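Local coordinates for protein Sso-CP2 metallo-carboxypetidase (Sulfolobus solfataricus, PDB 4MMO) that probably acts as a zinc-dependent carboxypeptidase of the M20 family, removing residues from the C-terminal end of peptides, at residues K37-K42 / A56-N61; N123-N128 / E429-Y434; R205-D210 / T298-R303; G286-Y291 / R303-L308; G342-V347 / T380-L385. One frame throughout, in Å; residues are numbered along the deposited sequence.

Contact 1 (K37-K42 / A56-N61); sequences KLLGVK and AEINVN
Helix 24-39 ends at Leu39, and the chain turns at Gly40, whose positive phi suits a residue without a side chain, to pass alongside strand 53-58. It runs at a distance too great for direct pairing: the CA atoms of Val41 and Ile58 are 6.7 Å apart, and no hydrogen bond crosses. A water bridges the two backbones, donating to Lys42 O at 2.6 Å and accepting from Glu57 N at 3.0 Å, just ahead of strand 43-46, which pairs with strand 53-58.

The direct contacts are apolar. Leu39, with CG anti to its carbonyl carbon, brings CD1 to 3.7 Å from Ile58 CD1, the two chains crossing at about a right angle. Ile58 reaches there by a chi2 of 92°, away from the usual staggered positions. Val41 sits with CB 3.8 Å from Glu57 O, and its CG2, in the crowded place between N and carbonyl carbon, comes within 4.2 Å of Ile58 CG1. The short side chain of Ala56 lets its CB rest 3.8 Å from Lys42 O.

Leu39 also packs on Leu113 and Ile116 of helix 102-121, while Ala56 and Ile58 bond by their backbones to strand 128-134. Leu39, Val41, Ala56 and Ile58 thus join the end of helix 24-39 to strand 53-58, inside the sheet, by apolar contact, and the polar link between the two segments is made through water.

Contact 2 (N123-N128 / E429-Y434); sequences NELNVN and EFLKLY
Leu431 is the first residue of 429-434 to reach the 123-128 loop. Its CG lies anti to the carbonyl carbon, and the two methyls divide the work: CD2 comes to 4.1 Å from Val127 CG1, while CD1 lies more loosely near Leu125. Its carbonyl O, near the end of helix 417-433, accepts from a water at 2.7 Å. That same water takes the N-H of Asn126 at 2.8 Å and donates to Glu124 O, so one molecule ties the helix to two backbone groups of the loop.

Lys432 follows with an extended chain that lies obliquely across Glu124. Lys432 CE is 3.3 Å from Glu124 OE1, closer than NZ, which stands at 3.6 Å and makes a long salt bridge on the solvent-facing margin. A second water joins Lys432 O to Asn126 ND2.

At Tyr434 the ring edge, in plane, meets Val127 CG2, 3.8 Å from Tyr434 CE2. Val127 serves both neighbours because its chi1 of 52° puts CG1 in the crowded position toward Leu431 and leaves CG2 anti to the backbone N. The tyrosine hydroxyl is hydrogen-bonded to Ser159 OG, and Lys64 makes a cation-pi contact with the ring.

The loop itself begins at Asn123, whose positive phi closes helix 102-121 in a Schellman motif, and it leads into strand 128-134. Leu431 and Val127 also pack on Leu66 of strand 65-71, with Ile116 and Leu119 of helix 102-121 lying against Leu431.

Contact 3 (R205-D210 / T298-R303); sequences RNPCID and TIVPHR
Two prolines form the tight centre. The CG and CD corner of Pro207 lies against the backbone of the opposite segment, with Pro207 CD only 2.9 Å from Pro301 O. Pro301 CG in turn lies 3.5 Å from Cys208 SG. Beside them Asn206 ND2 lies over carbon, 3.7 Å from Pro301 CD and 3.9 Å from Val300 CG1.

That amide does more than fill space. With CG anti to the backbone N, Asn206 turns OD1 back as the N-cap of helix 207-218, accepting from Ile209 N at 3.1 Å from above the carbonyl plane, with a weak bond from Cys208 N besides. ND2 is engaged by Asn283 OD1 and Val284 O of the second subunit. Pro207 fits the first helical turn because it needs no N-H there.

Farther out, Arg205 grips Asp210 side-on. Arg205 NE meets Asp210 OD2 at 2.8 Å, nearly straight at 170°, in the guanidinium plane and on the syn lone pair; Arg205 NH2 meets Asp210 OD1 at 2.8 Å from above the carboxylate plane. Asp210 OD2 has a second partner in Tyr191 OH. On the other segment His302 and Arg303 point away, both bonded to Asp190.

An asparagine-capped helix, packed on strand 299-312 and tied by the Cys208-Cys289 disulfide to strand 283-290, belongs here to the alpha-beta dimerisation domain of M20 peptidases, at the subunit interface.

Contact 4 (G286-Y291 / R303-L308); sequences GFECGY and RAFAKL
Strands 283-290 and 299-312 form an antiparallel beta hairpin, and its middle is tightly bonded. Glu288 and Phe305 are a hydrogen-bonded pair: Glu288 N reaches Phe305 O at 3.0 Å, nearly along the C=O axis, and Phe305 N returns to Glu288 O at 3.1 Å. At Gly286 the pairing is uneven, Lys307 N to Gly286 O being 2.9 Å but Gly286 N to Lys307 O a weak 3.4 Å.

The buried face carries Phe287, Cys289, Ala304 and Ala306. Helix 207-218 covers it, Pro207 against the small Ala304, Leu211 and Ile215 against Phe287. Phe287 CD1 is 3.8 Å from Ala306 CB, and its ring meets Phe287 of the second subunit, whose strand continues the sheet.

The opposite face is more open. Phe305, with chi1 of 61° in the crowded position, lays its ring beside Glu288, whose CB makes a CH-pi contact over one face, 4.0 Å from the Phe305 centroid. A serine here would lose the ring, and would probably leave the aliphatic part of Glu288 more exposed.

At the Gly290 end no direct backbone bond joins these two segments. Gly290, of positive phi, is linked across by a water, which accepts from Gly290 N at 3.0 Å and donates to Arg303 O at 2.7 Å.

Contact 5 (G342-V347 / T380-L385); sequences GFEYPV and TQPMGL. With SO4 (sulfate ion), chain D.
Glu344 holds CG anti to its carbonyl carbon and then bends sharply, chi2 being -98°, so that its carboxylate folds alongside Pro382. Thr380 turns CG2 anti to the backbone N, so that the methyl meets the glutamate chain obliquely, and Val347, with chi1 of 175°, spreads its two methyls over the first turn of helix 383-389.

The results are close van der Waals contacts. Glu344 CB lies 3.7 Å from Thr380 CG2, and Glu344 OE1 lies 3.7 Å from Pro382 CA. Val347 CG1 touches Met383 CE at 4.0 Å, while Val347 CG2 presses to 3.4 Å from Gly384 CA. Glycine suits that place, since a CB would clash with Tyr345 CB. An alanine in place of Glu344 would keep only the CB contact with Thr380, and would probably loosen the fit against Thr380 and Pro382.

No direct hydrogen bond crosses; a water does the joining. It donates to Tyr345 O at 2.6 Å and to Gln381 O at 2.8 Å, and accepts from Gly384 N at 2.8 Å, tying the two loops to the start of helix 383-389.

Thr380 N donates to sulfate O4 at 2.5 Å. The ion, probably from the crystallisation liquor, is also bound by Arg311 and by His197 of the second subunit. Gln381 OE1 accepts from the N-H of the zinc ligand Glu163. Sulfate held this way is consistent with a substrate-carboxylate pocket beside the M20 metal site, where catalytic and dimerisation domains meet.

The contacts fall into two distant groups with one between them. Contacts 1 and 2 touch at the outer end of the catalytic domain, where Val60 N and Asn128 OD1 form a probable hydrogen bond of 2.9 Å. Contacts 3 and 4 share Arg303 and are welded by the disulfide, Cys208 SG to Cys289 SG at 2.0 Å; both touch the second subunit. The centres of contacts 1 and 3 are about 60 Å apart, on opposite sides of the chain's centre. Contact 5 lies between, its nearest atoms about 9 Å from those of contact 4 and about 12 Å from those of contact 2. It alone adjoins the active site, the Gln381 side chain being about 6 Å from zinc.

Contact 1 (K37-K42 / A56-N61)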
# COMPACT_ATOMS: atom_id res chain seq x y z
N LYS A 37 36.70 30.40 -0.36
CA LYS A 37 36.55 31.79 -0.79
C LYS A 37 36.23 32.69 0.40
O LYS A 37 36.88 33.71 0.62
CB LYS A 37 35.45 31.90 -1.84
CG LYS A 37 35.17 33.31 -2.33
CD LYS A 37 33.82 33.38 -3.03
CE LYS A 37 33.46 34.81 -3.42
NZ LYS A 37 34.31 35.32 -4.53
N LEU A 38 35.21 32.30 1.16
CA LEU A 38 34.68 33.16 2.22
C LEU A 38 35.59 33.24 3.44
O LEU A 38 35.76 34.32 4.00
CB LEU A 38 33.29 32.67 2.64
CG LEU A 38 32.20 32.76 1.56
CD1 LEU A 38 30.90 32.13 2.06
CD2 LEU A 38 31.96 34.19 1.13
N LEU A 39 36.17 32.12 3.85
CA LEU A 39 36.94 32.06 5.09
C LEU A 39 38.45 32.12 4.86
O LEU A 39 39.21 32.40 5.79
CB LEU A 39 36.59 30.79 5.87
CG LEU A 39 35.10 30.54 6.10
CD1 LEU A 39 34.91 29.37 7.05
CD2 LEU A 39 34.37 31.78 6.62
N GLY A 40 38.89 31.85 3.64
CA GLY A 40 40.30 31.92 3.30
C GLY A 40 41.13 30.80 3.90
O GLY A 40 42.34 30.94 4.09
N VAL A 41 40.48 29.68 4.22
CA VAL A 41 41.17 28.49 4.70
C VAL A 41 41.04 27.38 3.66
O VAL A 41 40.31 27.54 2.68
CB VAL A 41 40.58 27.98 6.03
CG1 VAL A 41 40.77 29.01 7.13
CG2 VAL A 41 39.10 27.63 5.88
N LYS A 42 41.73 26.27 3.88
CA LYS A 42 41.62 25.12 3.00
C LYS A 42 40.42 24.26 3.38
O LYS A 42 40.23 23.92 4.55
CB LYS A 42 42.91 24.29 3.08
CG LYS A 42 42.89 22.99 2.28
CD LYS A 42 44.30 22.46 2.06
CE LYS A 42 44.39 20.97 2.34
NZ LYS A 42 44.26 20.66 3.79
N ALA A 56 36.45 21.47 6.86
CA ALA A 56 37.38 22.59 6.94
C ALA A 56 37.63 22.94 8.40
O ALA A 56 36.77 22.76 9.26
CB ALA A 56 36.83 23.80 6.20
N GLU A 57 38.84 23.43 8.67
CA GLU A 57 39.20 23.88 10.00
C GLU A 57 39.62 25.34 9.95
O GLU A 57 40.41 25.74 9.11
CB GLU A 57 40.35 23.02 10.56
CG GLU A 57 40.78 23.43 11.96
CD GLU A 57 41.78 22.47 12.56
OE1 GLU A 57 42.30 21.61 11.83
OE2 GLU A 57 42.05 22.58 13.78
N ILE A 58 39.04 26.12 10.86
CA ILE A 58 39.45 27.50 11.06
C ILE A 58 40.11 27.59 12.43
O ILE A 58 39.43 27.64 13.45
CB ILE A 58 38.25 28.47 11.00
CG1 ILE A 58 37.50 28.32 9.68
CG2 ILE A 58 38.71 29.91 11.18
CD1 ILE A 58 36.37 27.32 9.71
N ASN A 59 41.44 27.57 12.44
CA ASN A 59 42.20 27.62 13.68
C ASN A 59 42.71 29.02 13.98
O ASN A 59 43.39 29.64 13.16
CB ASN A 59 43.38 26.66 13.62
CG ASN A 59 44.15 26.60 14.92
OD1 ASN A 59 43.72 25.98 15.89
ND2 ASN A 59 45.30 27.27 14.96
N VAL A 60 42.37 29.52 15.17
CA VAL A 60 42.86 30.81 15.65
C VAL A 60 43.60 30.65 16.98
O VAL A 60 43.69 31.59 17.76
CB VAL A 60 41.70 31.82 15.83
CG1 VAL A 60 41.09 32.16 14.48
CG2 VAL A 60 40.64 31.27 16.78
N ASN A 61 44.13 29.46 17.22
CA ASN A 61 44.89 29.17 18.43
C ASN A 61 44.13 29.44 19.72
O ASN A 61 44.72 29.76 20.75
CB ASN A 61 46.21 29.95 18.42
CG ASN A 61 47.12 29.54 17.28
OD1 ASN A 61 47.34 30.31 16.34
ND2 ASN A 61 47.65 28.33 17.35
O HOH W 1 41.21 23.18 6.84

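Contact 2 (N123-N128 / E429-Y434)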
# COMPACT_ATOMS: atom_id res chain seq x y z
N ASN A 123 38.94 40.17 13.16
CA ASN A 123 39.81 39.53 14.14
C ASN A 123 39.12 39.37 15.50
O ASN A 123 39.72 39.61 16.55
CB ASN A 123 41.13 40.30 14.28
CG ASN A 123 42.12 39.97 13.18
OD1 ASN A 123 43.02 39.16 13.37
ND2 ASN A 123 41.95 40.60 12.02
N GLU A 124 37.86 38.95 15.46
CA GLU A 124 37.06 38.78 16.67
C GLU A 124 36.70 37.31 16.95
O GLU A 124 35.95 37.03 17.88
CB GLU A 124 35.78 39.61 16.57
CG GLU A 124 36.01 41.11 16.52
CD GLU A 124 34.72 41.91 16.51
OE1 GLU A 124 33.66 41.34 16.18
OE2 GLU A 124 34.77 43.12 16.82
N LEU A 125 37.22 36.39 16.15
CA LEU A 125 36.95 34.97 16.35
C LEU A 125 37.89 34.38 17.40
O LEU A 125 39.10 34.31 17.19
CB LEU A 125 37.07 34.19 15.04
CG LEU A 125 36.69 32.70 15.12
CD1 LEU A 125 35.22 32.53 15.47
CD2 LEU A 125 37.02 31.97 13.83
N ASN A 126 37.32 33.95 18.52
CA ASN A 126 38.10 33.45 19.65
C ASN A 126 37.73 32.03 20.01
O ASN A 126 37.79 31.62 21.18
CB ASN A 126 37.93 34.39 20.85
CG ASN A 126 38.50 35.77 20.59
OD1 ASN A 126 39.72 35.95 20.55
ND2 ASN A 126 37.62 36.74 20.41
N VAL A 127 37.34 31.27 19.00
CA VAL A 127 37.07 29.85 19.14
C VAL A 127 37.46 29.16 17.83
O VAL A 127 37.12 29.64 16.75
CB VAL A 127 35.58 29.58 19.47
CG1 VAL A 127 34.67 30.27 18.48
CG2 VAL A 127 35.29 28.09 19.54
N ASN A 128 38.20 28.07 17.93
CA ASN A 128 38.53 27.28 16.76
C ASN A 128 37.27 26.63 16.24
O ASN A 128 36.45 26.13 17.02
CB ASN A 128 39.57 26.22 17.10
CG ASN A 128 40.81 26.81 17.73
OD1 ASN A 128 41.32 27.84 17.27
ND2 ASN A 128 41.31 26.17 18.78
N GLU A 429 26.76 36.45 17.62
CA GLU A 429 26.66 36.62 19.07
C GLU A 429 26.98 35.32 19.79
O GLU A 429 27.62 35.33 20.84
CB GLU A 429 25.26 37.10 19.46
CG GLU A 429 25.07 38.60 19.36
CD GLU A 429 25.99 39.37 20.29
OE1 GLU A 429 26.26 40.56 20.01
OE2 GLU A 429 26.44 38.79 21.31
N PHE A 430 26.56 34.19 19.22
CA PHE A 430 26.85 32.90 19.84
C PHE A 430 28.35 32.65 19.89
O PHE A 430 28.87 32.19 20.91
CB PHE A 430 26.15 31.76 19.11
CG PHE A 430 26.74 30.41 19.40
CD1 PHE A 430 26.54 29.79 20.62
CD2 PHE A 430 27.53 29.77 18.45
CE1 PHE A 430 27.10 28.56 20.90
CE2 PHE A 430 28.10 28.54 18.72
CZ PHE A 430 27.88 27.93 19.95
N LEU A 431 29.05 32.97 18.81
CA LEU A 431 30.49 32.72 18.72
C LEU A 431 31.31 33.68 19.59
O LEU A 431 32.42 33.36 20.01
CB LEU A 431 30.96 32.81 17.26
CG LEU A 431 30.47 31.75 16.26
CD1 LEU A 431 30.86 32.15 14.86
CD2 LEU A 431 31.03 30.37 16.58
N LYS A 432 30.79 34.88 19.82
CA LYS A 432 31.46 35.86 20.67
C LYS A 432 31.34 35.45 22.13
O LYS A 432 32.23 35.68 22.93
CB LYS A 432 30.85 37.24 20.47
CG LYS A 432 31.31 37.97 19.23
CD LYS A 432 30.45 39.19 18.95
CE LYS A 432 31.21 40.24 18.17
NZ LYS A 432 30.30 41.20 17.48
N LEU A 433 30.23 34.80 22.44
CA LEU A 433 29.82 34.53 23.81
C LEU A 433 30.33 33.18 24.31
O LEU A 433 30.74 33.05 25.47
CB LEU A 433 28.30 34.57 23.86
CG LEU A 433 27.57 34.62 25.19
CD1 LEU A 433 28.11 35.74 26.08
CD2 LEU A 433 26.11 34.83 24.91
N TYR A 434 30.32 32.17 23.44
CA TYR A 434 30.77 30.83 23.81
C TYR A 434 32.16 30.80 24.44
O TYR A 434 32.36 30.15 25.47
CB TYR A 434 30.74 29.90 22.59
CG TYR A 434 31.34 28.53 22.84
CD1 TYR A 434 30.81 27.69 23.81
CD2 TYR A 434 32.43 28.09 22.12
CE1 TYR A 434 31.35 26.44 24.05
CE2 TYR A 434 32.98 26.84 22.34
CZ TYR A 434 32.43 26.02 23.31
OH TYR A 434 32.98 24.78 23.54
O HOH W 2 34.65 34.47 18.97
O HOH W 3 34.86 36.69 21.63

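Contact 3 (R205-D210 / T298-R303)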
# COMPACT_ATOMS: atom_id res chain seq x y z
N ARG A 205 -2.03 -20.08 1.72
CA ARG A 205 -1.97 -18.95 2.62
C ARG A 205 -1.95 -17.67 1.81
O ARG A 205 -1.40 -17.63 0.71
CB ARG A 205 -0.72 -19.02 3.50
CG ARG A 205 -0.67 -20.23 4.42
CD ARG A 205 0.28 -19.99 5.58
NE ARG A 205 -0.22 -18.95 6.47
CZ ARG A 205 -1.03 -19.16 7.51
NH1 ARG A 205 -1.45 -20.38 7.80
NH2 ARG A 205 -1.43 -18.14 8.25
N ASN A 206 -2.57 -16.63 2.35
CA ASN A 206 -2.57 -15.32 1.71
C ASN A 206 -1.57 -14.42 2.45
O ASN A 206 -1.64 -14.29 3.67
CB ASN A 206 -4.00 -14.74 1.74
CG ASN A 206 -4.09 -13.33 1.19
OD1 ASN A 206 -3.42 -12.41 1.66
ND2 ASN A 206 -4.95 -13.15 0.19
N PRO A 207 -0.61 -13.83 1.71
CA PRO A 207 0.44 -13.04 2.38
C PRO A 207 -0.06 -11.71 2.94
O PRO A 207 0.49 -11.24 3.94
CB PRO A 207 1.46 -12.81 1.27
CG PRO A 207 0.66 -12.82 0.02
CD PRO A 207 -0.43 -13.84 0.25
N CYS A 208 -1.07 -11.10 2.32
CA CYS A 208 -1.66 -9.86 2.85
C CYS A 208 -2.16 -10.06 4.27
O CYS A 208 -1.80 -9.30 5.18
CB CYS A 208 -2.83 -9.39 2.00
SG CYS A 208 -2.51 -9.35 0.25
N ILE A 209 -3.00 -11.07 4.46
CA ILE A 209 -3.60 -11.31 5.76
C ILE A 209 -2.53 -11.69 6.77
O ILE A 209 -2.56 -11.22 7.91
CB ILE A 209 -4.72 -12.39 5.68
CG1 ILE A 209 -5.39 -12.60 7.05
CG2 ILE A 209 -4.18 -13.71 5.19
CD1 ILE A 209 -6.16 -11.40 7.53
N ASP A 210 -1.59 -12.54 6.36
CA ASP A 210 -0.53 -12.99 7.26
C ASP A 210 0.29 -11.81 7.75
O ASP A 210 0.55 -11.68 8.94
CB ASP A 210 0.37 -14.02 6.58
CG ASP A 210 -0.28 -15.39 6.47
OD1 ASP A 210 -1.37 -15.58 7.04
OD2 ASP A 210 0.32 -16.27 5.81
N THR A 298 -9.83 -9.99 -8.72
CA THR A 298 -9.86 -11.00 -7.68
C THR A 298 -8.65 -11.94 -7.76
O THR A 298 -8.52 -12.72 -8.71
CB THR A 298 -11.18 -11.79 -7.70
OG1 THR A 298 -11.11 -12.89 -6.79
CG2 THR A 298 -11.50 -12.31 -9.10
N ILE A 299 -7.78 -11.86 -6.77
CA ILE A 299 -6.57 -12.67 -6.73
C ILE A 299 -6.11 -12.99 -5.32
O ILE A 299 -6.47 -12.30 -4.37
CB ILE A 299 -5.39 -11.95 -7.42
CG1 ILE A 299 -5.24 -10.52 -6.88
CG2 ILE A 299 -5.58 -11.91 -8.93
CD1 ILE A 299 -3.86 -9.92 -7.08
N VAL A 300 -5.31 -14.04 -5.19
CA VAL A 300 -4.46 -14.21 -4.02
C VAL A 300 -3.09 -13.67 -4.40
O VAL A 300 -2.41 -14.26 -5.24
CB VAL A 300 -4.31 -15.69 -3.60
CG1 VAL A 300 -3.51 -15.78 -2.30
CG2 VAL A 300 -5.66 -16.35 -3.44
N PRO A 301 -2.67 -12.54 -3.80
CA PRO A 301 -1.34 -12.05 -4.18
C PRO A 301 -0.25 -12.96 -3.64
O PRO A 301 -0.49 -13.66 -2.66
CB PRO A 301 -1.27 -10.67 -3.51
CG PRO A 301 -2.69 -10.35 -3.10
CD PRO A 301 -3.30 -11.67 -2.79
N HIS A 302 0.92 -12.96 -4.27
CA HIS A 302 2.00 -13.84 -3.84
C HIS A 302 2.98 -13.09 -2.95
O HIS A 302 3.80 -13.70 -2.26
CB HIS A 302 2.71 -14.47 -5.04
CG HIS A 302 3.51 -13.50 -5.85
ND1 HIS A 302 4.82 -13.19 -5.56
CD2 HIS A 302 3.18 -12.77 -6.95
CE1 HIS A 302 5.27 -12.31 -6.45
NE2 HIS A 302 4.29 -12.04 -7.30
N ARG A 303 2.88 -11.76 -2.95
CA ARG A 303 3.83 -10.91 -2.26
C ARG A 303 3.13 -9.82 -1.44
O ARG A 303 2.12 -9.26 -1.87
CB ARG A 303 4.77 -10.27 -3.29
CG ARG A 303 6.06 -9.72 -2.73
CD ARG A 303 7.01 -9.34 -3.86
NE ARG A 303 8.16 -8.57 -3.39
CZ ARG A 303 9.34 -9.09 -3.03
NH1 ARG A 303 9.55 -10.40 -3.08
NH2 ARG A 303 10.31 -8.28 -2.63

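Contact 4 (G286-Y291 / R303-L308)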
# COMPACT_ATOMS: atom_id res chain seq x y z
N GLY A 286 4.09 2.25 5.53
CA GLY A 286 3.56 1.70 4.30
C GLY A 286 3.19 0.24 4.40
O GLY A 286 3.79 -0.53 5.14
N PHE A 287 2.16 -0.13 3.64
CA PHE A 287 1.77 -1.51 3.48
C PHE A 287 1.19 -1.66 2.08
O PHE A 287 0.22 -1.00 1.72
CB PHE A 287 0.74 -1.90 4.54
CG PHE A 287 0.35 -3.36 4.51
CD1 PHE A 287 0.92 -4.26 5.39
CD2 PHE A 287 -0.59 -3.82 3.61
CE1 PHE A 287 0.56 -5.60 5.36
CE2 PHE A 287 -0.95 -5.14 3.58
CZ PHE A 287 -0.37 -6.04 4.46
N GLU A 288 1.83 -2.53 1.29
CA GLU A 288 1.40 -2.79 -0.08
C GLU A 288 1.20 -4.28 -0.27
O GLU A 288 2.02 -5.09 0.16
CB GLU A 288 2.46 -2.29 -1.07
CG GLU A 288 2.16 -2.59 -2.53
CD GLU A 288 1.00 -1.78 -3.07
OE1 GLU A 288 0.86 -0.60 -2.67
OE2 GLU A 288 0.22 -2.31 -3.90
N CYS A 289 0.10 -4.63 -0.93
CA CYS A 289 -0.14 -6.01 -1.28
C CYS A 289 -1.26 -6.14 -2.30
O CYS A 289 -2.25 -5.42 -2.24
CB CYS A 289 -0.51 -6.83 -0.05
SG CYS A 289 -0.79 -8.56 -0.46
N GLY A 290 -1.08 -7.06 -3.24
CA GLY A 290 -2.12 -7.37 -4.21
C GLY A 290 -2.52 -6.20 -5.07
O GLY A 290 -1.76 -5.25 -5.25
N TYR A 291 -3.74 -6.27 -5.59
CA TYR A 291 -4.21 -5.32 -6.59
C TYR A 291 -4.73 -4.03 -5.99
O TYR A 291 -5.57 -4.03 -5.09
CB TYR A 291 -5.31 -5.96 -7.44
CG TYR A 291 -5.98 -4.99 -8.37
CD1 TYR A 291 -5.36 -4.56 -9.54
CD2 TYR A 291 -7.25 -4.49 -8.09
CE1 TYR A 291 -5.97 -3.67 -10.40
CE2 TYR A 291 -7.88 -3.60 -8.95
CZ TYR A 291 -7.23 -3.19 -10.10
OH TYR A 291 -7.85 -2.31 -10.95
N ARG A 303 2.88 -11.76 -2.95
CA ARG A 303 3.83 -10.91 -2.26
C ARG A 303 3.13 -9.82 -1.44
O ARG A 303 2.12 -9.26 -1.87
CB ARG A 303 4.77 -10.27 -3.29
CG ARG A 303 6.06 -9.72 -2.73
CD ARG A 303 7.01 -9.34 -3.86
NE ARG A 303 8.16 -8.57 -3.39
CZ ARG A 303 9.34 -9.09 -3.03
NH1 ARG A 303 9.55 -10.40 -3.08
NH2 ARG A 303 10.31 -8.28 -2.63
N ALA A 304 3.69 -9.54 -0.27
CA ALA A 304 3.22 -8.45 0.58
C ALA A 304 4.41 -7.87 1.33
O ALA A 304 5.26 -8.61 1.81
CB ALA A 304 2.18 -8.95 1.57
N PHE A 305 4.48 -6.54 1.42
CA PHE A 305 5.52 -5.91 2.23
C PHE A 305 5.02 -4.70 3.00
O PHE A 305 4.04 -4.05 2.61
CB PHE A 305 6.74 -5.54 1.37
CG PHE A 305 6.44 -4.56 0.28
CD1 PHE A 305 5.97 -5.00 -0.95
CD2 PHE A 305 6.66 -3.21 0.46
CE1 PHE A 305 5.71 -4.09 -1.97
CE2 PHE A 305 6.40 -2.30 -0.55
CZ PHE A 305 5.92 -2.75 -1.76
N ALA A 306 5.70 -4.41 4.10
CA ALA A 306 5.37 -3.29 4.96
C ALA A 306 6.65 -2.59 5.40
O ALA A 306 7.71 -3.22 5.49
CB ALA A 306 4.59 -3.77 6.17
N LYS A 307 6.55 -1.29 5.65
CA LYS A 307 7.68 -0.49 6.11
C LYS A 307 7.37 0.14 7.46
O LYS A 307 6.34 0.80 7.62
CB LYS A 307 8.02 0.60 5.09
CG LYS A 307 8.70 0.07 3.84
CD LYS A 307 9.00 1.19 2.86
CE LYS A 307 9.42 0.64 1.50
NZ LYS A 307 10.80 1.06 1.12
N LEU A 308 8.26 -0.09 8.42
CA LEU A 308 8.07 0.39 9.79
C LEU A 308 9.21 1.31 10.18
O LEU A 308 10.37 1.07 9.82
CB LEU A 308 8.04 -0.79 10.76
CG LEU A 308 7.11 -1.96 10.42
CD1 LEU A 308 7.42 -3.15 11.33
CD2 LEU A 308 5.66 -1.55 10.56
O HOH W 4 1.72 -7.70 -4.04

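Contact 5 (G342-V347 / T380-L385)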
# COMPACT_ATOMS: atom_id res chain seq x y z
N GLY A 342 19.22 2.87 8.69
CA GLY A 342 19.04 4.13 9.39
C GLY A 342 19.02 4.00 10.90
O GLY A 342 18.25 4.68 11.57
N PHE A 343 19.86 3.12 11.44
CA PHE A 343 20.01 3.00 12.88
C PHE A 343 20.52 4.32 13.44
O PHE A 343 21.60 4.78 13.06
CB PHE A 343 20.97 1.87 13.24
CG PHE A 343 20.57 0.52 12.70
CD1 PHE A 343 20.88 0.15 11.40
CD2 PHE A 343 19.90 -0.39 13.50
CE1 PHE A 343 20.51 -1.09 10.90
CE2 PHE A 343 19.53 -1.63 13.01
CZ PHE A 343 19.84 -1.98 11.71
N GLU A 344 19.74 4.94 14.32
CA GLU A 344 20.13 6.21 14.94
C GLU A 344 19.89 6.13 16.43
O GLU A 344 18.88 5.58 16.87
CB GLU A 344 19.34 7.38 14.34
CG GLU A 344 19.50 7.56 12.84
CD GLU A 344 20.51 8.63 12.48
OE1 GLU A 344 21.64 8.58 13.00
OE2 GLU A 344 20.16 9.52 11.67
N TYR A 345 20.82 6.66 17.22
CA TYR A 345 20.70 6.63 18.67
C TYR A 345 19.91 7.84 19.17
O TYR A 345 20.06 8.93 18.63
CB TYR A 345 22.09 6.64 19.32
CG TYR A 345 22.91 5.39 19.06
CD1 TYR A 345 23.73 5.30 17.94
CD2 TYR A 345 22.87 4.32 19.93
CE1 TYR A 345 24.48 4.17 17.71
CE2 TYR A 345 23.62 3.18 19.70
CZ TYR A 345 24.42 3.11 18.59
OH TYR A 345 25.17 1.98 18.35
N PRO A 346 19.08 7.65 20.21
CA PRO A 346 18.48 8.82 20.87
C PRO A 346 19.51 9.57 21.69
O PRO A 346 20.52 8.97 22.08
CB PRO A 346 17.42 8.19 21.78
CG PRO A 346 17.97 6.85 22.10
CD PRO A 346 18.67 6.39 20.85
N VAL A 347 19.26 10.85 21.97
CA VAL A 347 20.22 11.70 22.67
C VAL A 347 19.49 12.76 23.49
O VAL A 347 18.48 13.31 23.04
CB VAL A 347 21.14 12.44 21.68
CG1 VAL A 347 22.07 13.42 22.42
CG2 VAL A 347 21.97 11.47 20.88
N THR A 380 14.46 13.07 14.16
CA THR A 380 15.76 12.41 14.28
C THR A 380 16.84 13.16 13.52
O THR A 380 16.56 13.84 12.53
CB THR A 380 15.68 10.96 13.76
OG1 THR A 380 14.75 10.21 14.56
CG2 THR A 380 17.05 10.27 13.80
N GLN A 381 18.07 13.02 13.99
CA GLN A 381 19.22 13.70 13.43
C GLN A 381 20.44 12.91 13.94
O GLN A 381 20.34 12.26 14.98
CB GLN A 381 19.24 15.15 13.91
CG GLN A 381 20.19 16.08 13.19
CD GLN A 381 20.11 17.55 13.63
OE1 GLN A 381 20.90 18.37 13.18
NE2 GLN A 381 19.15 17.87 14.50
N PRO A 382 21.57 12.93 13.21
CA PRO A 382 22.69 12.09 13.66
C PRO A 382 23.49 12.66 14.84
O PRO A 382 24.71 12.46 14.93
CB PRO A 382 23.55 11.96 12.40
CG PRO A 382 23.26 13.20 11.62
CD PRO A 382 21.81 13.49 11.86
N MET A 383 22.80 13.33 15.76
CA MET A 383 23.42 13.86 16.97
C MET A 383 24.10 12.75 17.76
O MET A 383 25.15 12.95 18.37
CB MET A 383 22.35 14.53 17.83
CG MET A 383 22.87 15.37 18.97
SD MET A 383 21.54 16.41 19.63
CE MET A 383 22.34 17.14 21.06
N GLY A 384 23.49 11.56 17.73
CA GLY A 384 24.01 10.41 18.44
C GLY A 384 25.44 10.06 18.11
O GLY A 384 26.20 9.65 18.98
N LEU A 385 25.82 10.23 16.84
CA LEU A 385 27.19 9.92 16.42
C LEU A 385 28.18 10.85 17.10
O LEU A 385 29.24 10.42 17.56
CB LEU A 385 27.32 10.05 14.91
CG LEU A 385 26.40 9.15 14.08
CD1 LEU A 385 26.69 9.34 12.60
CD2 LEU A 385 26.53 7.69 14.49
S SO4 D . 13.46 13.38 10.70
O1 SO4 D . 12.74 12.68 9.64
O2 SO4 D . 14.81 13.73 10.24
O3 SO4 D . 12.61 14.52 11.06
O4 SO4 D . 13.60 12.53 11.87
O HOH W 5 21.26 10.21 16.67